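Local coordinates for putative membrane anchored protein (Corynebacterium diphtheriae, PDB 3LSO) that is of unknown function but is probably tethered to the cell membrane, presenting a string of beta-rich domains, the N-terminal one related to E-set folds, at residues Pro200-Ile205 against Thr308-Pro313; Thr250-Asp255 against Lys260-Arg265; Glu320-Ser325 against Tyr427-Gly432. One frame throughout, in Å; residues are numbered along the deposited sequence.

Contact 1: residues Pro200-Ile205 against Thr308-Pro313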
loop_
_atom_site.group_PDB
_atom_site.type_symbol
_atom_site.label_atom_id
_atom_site.label_comp_id
_atom_site.label_asym_id
_atom_site.label_seq_id
_atom_site.Cartn_x
_atom_site.Cartn_y
_atom_site.Cartn_z
ATOM N N PRO B 200 -13.373 3.033 -8.296
ATOM C CA PRO B 200 -13.995 1.725 -8.436
ATOM C C PRO B 200 -12.973 0.726 -8.940
ATOM O O PRO B 200 -11.920 1.122 -9.448
ATOM C CB PRO B 200 -15.074 1.964 -9.497
ATOM C CG PRO B 200 -15.350 3.411 -9.439
ATOM C CD PRO B 200 -14.022 4.034 -9.157
ATOM N N GLU B 201 -13.281 -0.556 -8.793
ATOM C CA GLU B 201 -12.402 -1.628 -9.260
ATOM C C GLU B 201 -12.294 -1.630 -10.815
ATOM O O GLU B 201 -11.256 -1.988 -11.380
ATOM C CB GLU B 201 -12.898 -2.969 -8.689
ATOM C CG GLU B 201 -11.807 -4.001 -8.392
ATOM C CD GLU B 201 -12.078 -5.369 -9.084
ATOM O OE1 GLU B 201 -12.464 -6.332 -8.377
ATOM O OE2 GLU B 201 -11.919 -5.471 -10.342
ATOM N N SER B 202 -13.376 -1.201 -11.476
ATOM C CA SER B 202 -13.497 -1.077 -12.942
ATOM C C SER B 202 -14.599 -0.083 -13.266
ATOM O O SER B 202 -15.464 0.183 -12.431
ATOM C CB SER B 202 -13.912 -2.395 -13.584
ATOM O OG SER B 202 -13.223 -3.478 -12.999
ATOM N N ALA B 203 -14.592 0.440 -14.489
ATOM C CA ALA B 203 -15.684 1.308 -14.937
ATOM C C ALA B 203 -15.955 1.176 -16.434
ATOM O O ALA B 203 -15.170 0.561 -17.172
ATOM C CB ALA B 203 -15.409 2.749 -14.562
ATOM N N SER B 204 -17.074 1.742 -16.874
ATOM C CA SER B 204 -17.422 1.753 -18.279
ATOM C C SER B 204 -17.356 3.175 -18.792
ATOM O O SER B 204 -17.478 4.129 -18.021
ATOM C CB SER B 204 -18.837 1.219 -18.477
ATOM O OG SER B 204 -18.958 -0.101 -17.993
ATOM N N ILE B 205 -17.183 3.323 -20.099
ATOM C CA ILE B 205 -17.210 4.633 -20.719
ATOM C C ILE B 205 -18.597 5.255 -20.631
ATOM O O ILE B 205 -19.586 4.579 -20.364
ATOM C CB ILE B 205 -16.726 4.565 -22.164
ATOM C CG1 ILE B 205 -17.723 3.810 -23.036
ATOM C CG2 ILE B 205 -15.367 3.880 -22.226
ATOM C CD1 ILE B 205 -17.212 3.554 -24.427
ATOM N N THR B 308 -7.128 -14.379 -17.839
ATOM C CA THR B 308 -6.543 -13.088 -17.532
ATOM C C THR B 308 -7.514 -12.364 -16.613
ATOM O O THR B 308 -8.339 -12.997 -15.977
ATOM C CB THR B 308 -6.266 -12.313 -18.787
ATOM O OG1 THR B 308 -7.501 -12.106 -19.482
ATOM C CG2 THR B 308 -5.314 -13.088 -19.653
ATOM N N SER B 309 -7.433 -11.053 -16.522
ATOM C CA SER B 309 -8.346 -10.314 -15.679
ATOM C C SER B 309 -8.263 -8.902 -16.202
ATOM O O SER B 309 -7.370 -8.599 -16.990
ATOM C CB SER B 309 -7.878 -10.366 -14.240
ATOM O OG SER B 309 -6.678 -9.617 -14.073
ATOM N N LEU B 310 -9.159 -8.019 -15.786
ATOM C CA LEU B 310 -9.085 -6.662 -16.332
ATOM C C LEU B 310 -8.055 -5.784 -15.651
ATOM O O LEU B 310 -7.671 -4.760 -16.206
ATOM C CB LEU B 310 -10.460 -5.983 -16.465
ATOM C CG LEU B 310 -11.540 -6.435 -15.493
ATOM C CD1 LEU B 310 -11.310 -5.731 -14.159
ATOM C CD2 LEU B 310 -12.918 -6.148 -16.024
ATOM N N LEU B 311 -7.571 -6.187 -14.480
ATOM C CA LEU B 311 -6.485 -5.444 -13.841
ATOM C C LEU B 311 -5.208 -5.721 -14.624
ATOM O O LEU B 311 -4.363 -4.841 -14.787
ATOM C CB LEU B 311 -6.331 -5.822 -12.349
ATOM N N LYS B 312 -5.112 -6.944 -15.143
ATOM C CA LYS B 312 -3.988 -7.373 -15.974
ATOM C C LYS B 312 -4.448 -8.152 -17.226
ATOM O O LYS B 312 -4.436 -9.391 -17.244
ATOM C CB LYS B 312 -3.087 -8.260 -15.152
ATOM C CG LYS B 312 -1.774 -8.481 -15.794
ATOM C CD LYS B 312 -1.107 -9.692 -15.217
ATOM C CE LYS B 312 0.217 -9.892 -15.913
ATOM N NZ LYS B 312 0.439 -11.342 -15.902
ATOM N N PRO B 313 -4.871 -7.445 -18.283
ATOM C CA PRO B 313 -5.360 -8.218 -19.419
ATOM C C PRO B 313 -4.247 -8.821 -20.234
ATOM O O PRO B 313 -3.087 -8.408 -20.113
ATOM C CB PRO B 313 -6.091 -7.184 -20.268
ATOM C CG PRO B 313 -6.195 -5.952 -19.413
ATOM C CD PRO B 313 -5.081 -5.999 -18.451
#
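S202 meets L310 through a single polar tip set against a branched apolar one. The OG of S202 lies 3.2 Å from CD1 of L310, with CD2 of L310 at 4.0 Å. In S202 the hydroxyl is anti to the carbonyl carbon and beside the backbone N (chi1 -42°), on a CB that points to the loop. The same methyl, L310 CD1, is also approached by the carboxylate of E201, whose OE2 stands 3.9 Å away, the two side chains crossing at about a right angle. The E201 chain is bent, and its carboxylate ends up near this leucine branch. No hydrogen bond spans the segments; the contact is small, 90 Å² in all, and rests on these approaches of polar atoms to an apolar branch. The backbones stay well apart, with the CA atoms of S202 and L310 separated by 7.9 Å, and the side chains bridge the interval. The pair illustrates a contact between two beta sandwiches, because 200-205 belongs to the middle one and the loop 308-313 to the next along the chain. In the middle sandwich A203 is hydrogen-bonded through its backbone to P283 and V285, making 203-204 a parallel edge strand on 278-285, while P200 and A203 both pack on V209. On the loop side an ST motif shapes the turn that carries L310: the OG of S309 accepts from the backbone N of K312 at 3.3 Å, with an N-H...O angle of 153°. Just upstream, T308 OG1 is hydrogen-bonded to the carbonyl of A450, tying the loop to strand 440-453.

Contact 2: residues Thr250-Asp255 against Lys260-Arg265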
loop_
_atom_site.group_PDB
_atom_site.type_symbol
_atom_site.label_atom_id
_atom_site.label_comp_id
_atom_site.label_asym_id
_atom_site.label_seq_id
_atom_site.Cartn_x
_atom_site.Cartn_y
_atom_site.Cartn_z
ATOM N N THR B 250 -13.765 14.085 -7.037
ATOM C CA THR B 250 -14.206 14.485 -8.359
ATOM C C THR B 250 -14.949 13.341 -9.014
ATOM O O THR B 250 -14.871 12.202 -8.571
ATOM C CB THR B 250 -13.040 15.007 -9.223
ATOM O OG1 THR B 250 -13.565 15.703 -10.348
ATOM C CG2 THR B 250 -12.139 13.896 -9.684
ATOM N N SER B 251 -15.697 13.662 -10.050
ATOM C CA SER B 251 -16.447 12.690 -10.808
ATOM C C SER B 251 -15.930 12.892 -12.205
ATOM O O SER B 251 -15.727 14.034 -12.619
ATOM C CB SER B 251 -17.942 13.028 -10.726
ATOM O OG SER B 251 -18.755 12.065 -11.381
ATOM N N ILE B 252 -15.687 11.802 -12.928
ATOM C CA ILE B 252 -15.195 11.911 -14.311
ATOM C C ILE B 252 -15.874 10.965 -15.297
ATOM O O ILE B 252 -16.334 9.888 -14.921
ATOM C CB ILE B 252 -13.690 11.705 -14.386
ATOM C CG1 ILE B 252 -13.298 10.373 -13.771
ATOM C CG2 ILE B 252 -12.953 12.833 -13.661
ATOM C CD1 ILE B 252 -11.809 10.239 -13.684
ATOM N N ILE B 253 -15.939 11.356 -16.563
ATOM C CA ILE B 253 -16.581 10.508 -17.562
ATOM C C ILE B 253 -15.537 10.091 -18.589
ATOM O O ILE B 253 -14.954 10.942 -19.236
ATOM C CB ILE B 253 -17.755 11.254 -18.252
ATOM C CG1 ILE B 253 -18.817 11.651 -17.214
ATOM C CG2 ILE B 253 -18.351 10.404 -19.348
ATOM C CD1 ILE B 253 -19.830 12.713 -17.671
ATOM N N PHE B 254 -15.284 8.802 -18.747
ATOM C CA PHE B 254 -14.288 8.394 -19.725
ATOM C C PHE B 254 -14.838 8.364 -21.145
ATOM O O PHE B 254 -16.026 8.141 -21.366
ATOM C CB PHE B 254 -13.708 7.041 -19.364
ATOM C CG PHE B 254 -12.896 7.054 -18.108
ATOM C CD1 PHE B 254 -13.416 6.538 -16.926
ATOM C CD2 PHE B 254 -11.607 7.580 -18.099
ATOM C CE1 PHE B 254 -12.677 6.543 -15.759
ATOM C CE2 PHE B 254 -10.854 7.590 -16.922
ATOM C CZ PHE B 254 -11.390 7.070 -15.758
ATOM N N ASP B 255 -13.956 8.578 -22.114
ATOM C CA ASP B 255 -14.354 8.563 -23.515
ATOM C C ASP B 255 -14.062 7.233 -24.176
ATOM O O ASP B 255 -14.842 6.779 -24.991
ATOM C CB ASP B 255 -13.598 9.642 -24.264
ATOM C CG ASP B 255 -14.063 11.030 -23.908
ATOM O OD1 ASP B 255 -15.286 11.261 -24.045
ATOM O OD2 ASP B 255 -13.205 11.870 -23.516
ATOM N N LYS B 260 -6.577 3.272 -17.212
ATOM C CA LYS B 260 -6.466 4.685 -16.968
ATOM C C LYS B 260 -5.666 4.923 -15.695
ATOM O O LYS B 260 -5.852 4.223 -14.701
ATOM C CB LYS B 260 -7.859 5.283 -16.882
ATOM C CG LYS B 260 -8.714 4.909 -18.102
ATOM C CD LYS B 260 -8.436 5.817 -19.289
ATOM C CE LYS B 260 -9.168 5.353 -20.509
ATOM N NZ LYS B 260 -8.662 6.040 -21.738
ATOM N N THR B 261 -4.740 5.878 -15.739
ATOM C CA THR B 261 -3.882 6.190 -14.603
ATOM C C THR B 261 -4.419 7.435 -13.926
ATOM O O THR B 261 -4.473 8.506 -14.523
ATOM C CB THR B 261 -2.453 6.447 -15.057
ATOM O OG1 THR B 261 -1.888 5.234 -15.569
ATOM C CG2 THR B 261 -1.631 6.850 -13.913
ATOM N N ILE B 262 -4.853 7.279 -12.687
ATOM C CA ILE B 262 -5.354 8.396 -11.924
ATOM C C ILE B 262 -4.261 8.826 -10.974
ATOM O O ILE B 262 -3.632 7.990 -10.295
ATOM C CB ILE B 262 -6.615 8.023 -11.134
ATOM C CG1 ILE B 262 -7.622 7.285 -12.029
ATOM C CG2 ILE B 262 -7.251 9.252 -10.503
ATOM C CD1 ILE B 262 -8.062 8.073 -13.275
ATOM N N THR B 263 -4.021 10.136 -10.946
ATOM C CA THR B 263 -3.026 10.705 -10.058
ATOM C C THR B 263 -3.686 11.801 -9.251
ATOM O O THR B 263 -4.494 12.578 -9.794
ATOM C CB THR B 263 -1.818 11.224 -10.840
ATOM O OG1 THR B 263 -1.302 10.161 -11.661
ATOM C CG2 THR B 263 -0.726 11.680 -9.887
ATOM N N ALA B 264 -3.387 11.824 -7.951
ATOM C CA ALA B 264 -3.870 12.861 -7.042
ATOM C C ALA B 264 -2.660 13.579 -6.493
ATOM O O ALA B 264 -1.667 12.934 -6.102
ATOM C CB ALA B 264 -4.671 12.259 -5.907
ATOM N N ARG B 265 -2.747 14.910 -6.469
ATOM C CA ARG B 265 -1.633 15.760 -6.075
ATOM C C ARG B 265 -2.131 16.832 -5.127
ATOM O O ARG B 265 -3.087 17.546 -5.436
ATOM C CB ARG B 265 -0.999 16.404 -7.305
ATOM C CG ARG B 265 -0.089 17.565 -6.971
ATOM C CD ARG B 265 0.798 17.969 -8.125
ATOM N NE ARG B 265 1.826 16.968 -8.364
ATOM C CZ ARG B 265 2.644 16.972 -9.409
ATOM N NH1 ARG B 265 2.567 17.939 -10.311
ATOM N NH2 ARG B 265 3.543 16.007 -9.554
HETATM O O HOH W 1 -10.807 8.718 -21.686
#
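I252 faces I262 across a gap of 10.7 Å between their CA atoms, and F254 faces K260 at 9.1 Å between theirs. No backbone hydrogen bond joins the segments, for they lie in different sheets: 250-253 lies on the edge strand of a three-stranded sheet, and 260-265 runs within a five-stranded one. After a short connection the chain has thus crossed from one layer of a beta sandwich to the other, a link between consecutive strands consistent with an immunoglobulin-like sandwich. Side chains fill the interval. The CD1 methyls of I252 and I262 meet end to end at 4.3 Å, and I262 CD1 also reaches the edge of the F254 ring, near its plane, beside CZ. K260 contributes its hydrocarbon rather than its charge: bent at the second torsion (chi2 -82°), the chain passes the ring in the opposite sense to the phenylalanine, with K260 CG 3.6 Å from F254 CE2 and K260 CD 3.8 Å from F254 CD2. Its NZ is hydrogen-bonded to T256 OG1 in the connection between the two segments. One water, in the plane of the F254 ring at its edge, accepts from the backbone N of D255 at 3.2 Å and, weakly, from K260 NZ at 3.4 Å. V209 of its own sheet and V231 and V284 of the facing sheet also pack on F254.

Contact 3: residues Glu320-Ser325 against Tyr427-Gly432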
loop_
_atom_site.group_PDB
_atom_site.type_symbol
_atom_site.label_atom_id
_atom_site.label_comp_id
_atom_site.label_asym_id
_atom_site.label_seq_id
_atom_site.Cartn_x
_atom_site.Cartn_y
_atom_site.Cartn_z
ATOM N N GLU B 320 -3.854 -10.011 -34.915
ATOM C CA GLU B 320 -3.368 -11.260 -34.402
ATOM C C GLU B 320 -4.498 -12.280 -34.131
ATOM O O GLU B 320 -5.629 -11.892 -33.924
ATOM C CB GLU B 320 -2.610 -10.823 -33.152
ATOM C CG GLU B 320 -2.203 -11.800 -32.091
ATOM C CD GLU B 320 -1.207 -11.141 -31.121
ATOM O OE1 GLU B 320 -0.609 -10.088 -31.482
ATOM O OE2 GLU B 320 -1.021 -11.665 -29.996
ATOM N N LYS B 321 -4.200 -13.579 -34.183
ATOM C CA LYS B 321 -5.207 -14.638 -33.962
ATOM C C LYS B 321 -5.178 -14.955 -32.484
ATOM O O LYS B 321 -4.126 -14.875 -31.881
ATOM C CB LYS B 321 -4.913 -15.899 -34.803
ATOM C CG LYS B 321 -5.344 -15.827 -36.303
ATOM C CD LYS B 321 -4.837 -17.013 -37.195
ATOM C CE LYS B 321 -5.664 -17.165 -38.516
ATOM N NZ LYS B 321 -4.902 -17.630 -39.737
ATOM N N VAL B 322 -6.321 -15.246 -31.877
ATOM C CA VAL B 322 -6.358 -15.638 -30.461
ATOM C C VAL B 322 -7.285 -16.824 -30.236
ATOM O O VAL B 322 -8.231 -17.028 -30.994
ATOM C CB VAL B 322 -6.819 -14.506 -29.512
ATOM C CG1 VAL B 322 -5.945 -13.281 -29.652
ATOM C CG2 VAL B 322 -8.299 -14.165 -29.718
ATOM N N SER B 323 -7.033 -17.592 -29.186
ATOM C CA SER B 323 -7.885 -18.712 -28.879
ATOM C C SER B 323 -8.541 -18.450 -27.536
ATOM O O SER B 323 -7.886 -18.033 -26.572
ATOM C CB SER B 323 -7.065 -19.966 -28.808
ATOM O OG SER B 323 -6.252 -19.901 -27.657
ATOM N N VAL B 324 -9.834 -18.693 -27.479
ATOM C CA VAL B 324 -10.626 -18.321 -26.338
ATOM C C VAL B 324 -11.377 -19.545 -25.870
ATOM O O VAL B 324 -11.761 -20.401 -26.662
ATOM C CB VAL B 324 -11.649 -17.224 -26.714
ATOM C CG1 VAL B 324 -12.594 -16.987 -25.596
ATOM C CG2 VAL B 324 -10.930 -15.947 -27.055
ATOM N N SER B 325 -11.599 -19.615 -24.576
ATOM C CA SER B 325 -12.384 -20.668 -23.994
ATOM C C SER B 325 -13.347 -20.004 -23.033
ATOM O O SER B 325 -13.003 -19.011 -22.391
ATOM C CB SER B 325 -11.445 -21.599 -23.238
ATOM O OG SER B 325 -12.152 -22.700 -22.720
ATOM N N TYR B 427 -10.957 -5.206 -23.895
ATOM C CA TYR B 427 -11.980 -5.934 -24.593
ATOM C C TYR B 427 -12.078 -7.278 -23.880
ATOM O O TYR B 427 -11.059 -7.766 -23.386
ATOM C CB TYR B 427 -11.546 -6.143 -26.047
ATOM C CG TYR B 427 -11.411 -4.888 -26.916
ATOM C CD1 TYR B 427 -12.494 -4.394 -27.656
ATOM C CD2 TYR B 427 -10.198 -4.221 -27.024
ATOM C CE1 TYR B 427 -12.373 -3.249 -28.458
ATOM C CE2 TYR B 427 -10.053 -3.082 -27.819
ATOM C CZ TYR B 427 -11.143 -2.606 -28.529
ATOM O OH TYR B 427 -10.988 -1.488 -29.313
HETATM N N MSE B 428 -13.284 -7.849 -23.777
HETATM C CA MSE B 428 -13.489 -9.190 -23.226
HETATM C C MSE B 428 -14.321 -9.972 -24.195
HETATM O O MSE B 428 -15.066 -9.392 -24.988
HETATM C CB MSE B 428 -14.327 -9.141 -21.956
HETATM C CG MSE B 428 -13.595 -8.861 -20.671
HETATM SE SE MSE B 428 -14.930 -8.399 -19.349
HETATM C CE MSE B 428 -15.455 -6.698 -20.089
ATOM N N PHE B 429 -14.252 -11.290 -24.109
ATOM C CA PHE B 429 -15.241 -12.096 -24.783
ATOM C C PHE B 429 -16.461 -12.345 -23.890
ATOM O O PHE B 429 -16.383 -12.225 -22.659
ATOM C CB PHE B 429 -14.602 -13.385 -25.257
ATOM C CG PHE B 429 -13.586 -13.166 -26.319
ATOM C CD1 PHE B 429 -13.916 -13.304 -27.647
ATOM C CD2 PHE B 429 -12.297 -12.771 -25.996
ATOM C CE1 PHE B 429 -12.989 -13.089 -28.631
ATOM C CE2 PHE B 429 -11.345 -12.553 -27.001
ATOM C CZ PHE B 429 -11.702 -12.714 -28.313
ATOM N N GLN B 430 -17.594 -12.666 -24.502
ATOM C CA GLN B 430 -18.785 -12.987 -23.733
ATOM C C GLN B 430 -19.205 -14.401 -23.995
ATOM O O GLN B 430 -18.872 -14.967 -25.047
ATOM C CB GLN B 430 -19.926 -12.062 -24.142
ATOM C CG GLN B 430 -19.658 -10.580 -23.852
ATOM C CD GLN B 430 -20.791 -9.684 -24.302
ATOM O OE1 GLN B 430 -21.375 -9.876 -25.366
ATOM N NE2 GLN B 430 -21.116 -8.697 -23.485
HETATM N N MSE B 431 -19.961 -14.979 -23.069
HETATM C CA MSE B 431 -20.696 -16.230 -23.357
HETATM C C MSE B 431 -22.158 -15.895 -23.547
HETATM O O MSE B 431 -22.748 -15.152 -22.732
HETATM C CB MSE B 431 -20.571 -17.244 -22.222
HETATM C CG MSE B 431 -20.826 -18.706 -22.648
HETATM SE SE MSE B 431 -20.617 -19.887 -21.119
HETATM C CE MSE B 431 -20.223 -21.506 -22.048
ATOM N N GLY B 432 -22.731 -16.413 -24.627
ATOM C CA GLY B 432 -24.183 -16.400 -24.837
ATOM C C GLY B 432 -24.743 -17.642 -24.144
ATOM O O GLY B 432 -24.144 -18.718 -24.242
#
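V324 is seated over the F429 ring with one methyl pointing at its middle. The CG2 atom of V324 lies 3.5 Å from the centroid of the F429 ring and only 14° off the ring normal, a CH-pi arrangement in which the methyl sits on the face and not at the rim. All six ring carbons are consequently within contact range of V324 CG2, with F429 CE2 the nearest at 3.4 Å. The other branch of the valine serves the root of the same residue: V324 CG1 is 4.0 Å from F429 CG and 4.1 Å from F429 CB. This division of labour follows from the valine's first torsion, which leaves CG1 anti to the backbone N (chi1 172°) and CG2 beside that nitrogen. Two residues earlier, V322 comes to the outer end of the ring, its CG2 standing 4.0 Å from F429 CZ in an oblique approach. The phenylalanine therefore reaches across the gap and is met at two places by valines from one side of a strand. The two strands belong to different sheets, and with the CA atoms of V324 and F429 7.9 Å apart and no hydrogen bond between the segments, the side chains alone join them: the contact is buried, wholly apolar, and lies in the interior between two layers of a beta sandwich. The ring is further enclosed by F416, whose plane is inclined to it at about 40°, and by I303 and A344. Strand 321-329 is held between 298-303 and 410-417 in a four-stranded antiparallel sheet, where V322 and V324 make backbone hydrogen bonds with F416 and A414. Strand 425-435 belongs to the facing layer, flanked there by the antiparallel strands 335-343 and 440-453.

From the N terminus the chain first meets 200-205, the opening arm of contact 1, which closes only at 308-313. Nested within that long loop, contact 2 closes a much tighter one, joining 250-255 to 260-265 and tying together the two sheets of the middle sandwich. The two contacts touch: I205 CB lies 3.7 Å from the backbone O of F254. Contact 3 opens after contact 1 has closed, linking 320-325 to 427-432 and clasping the layers of the following sandwich. Nothing crosses; contacts 2 and 3 each bind one sandwich internally, their centres 28 Å apart, while contact 1 is a small touch between the two sandwiches.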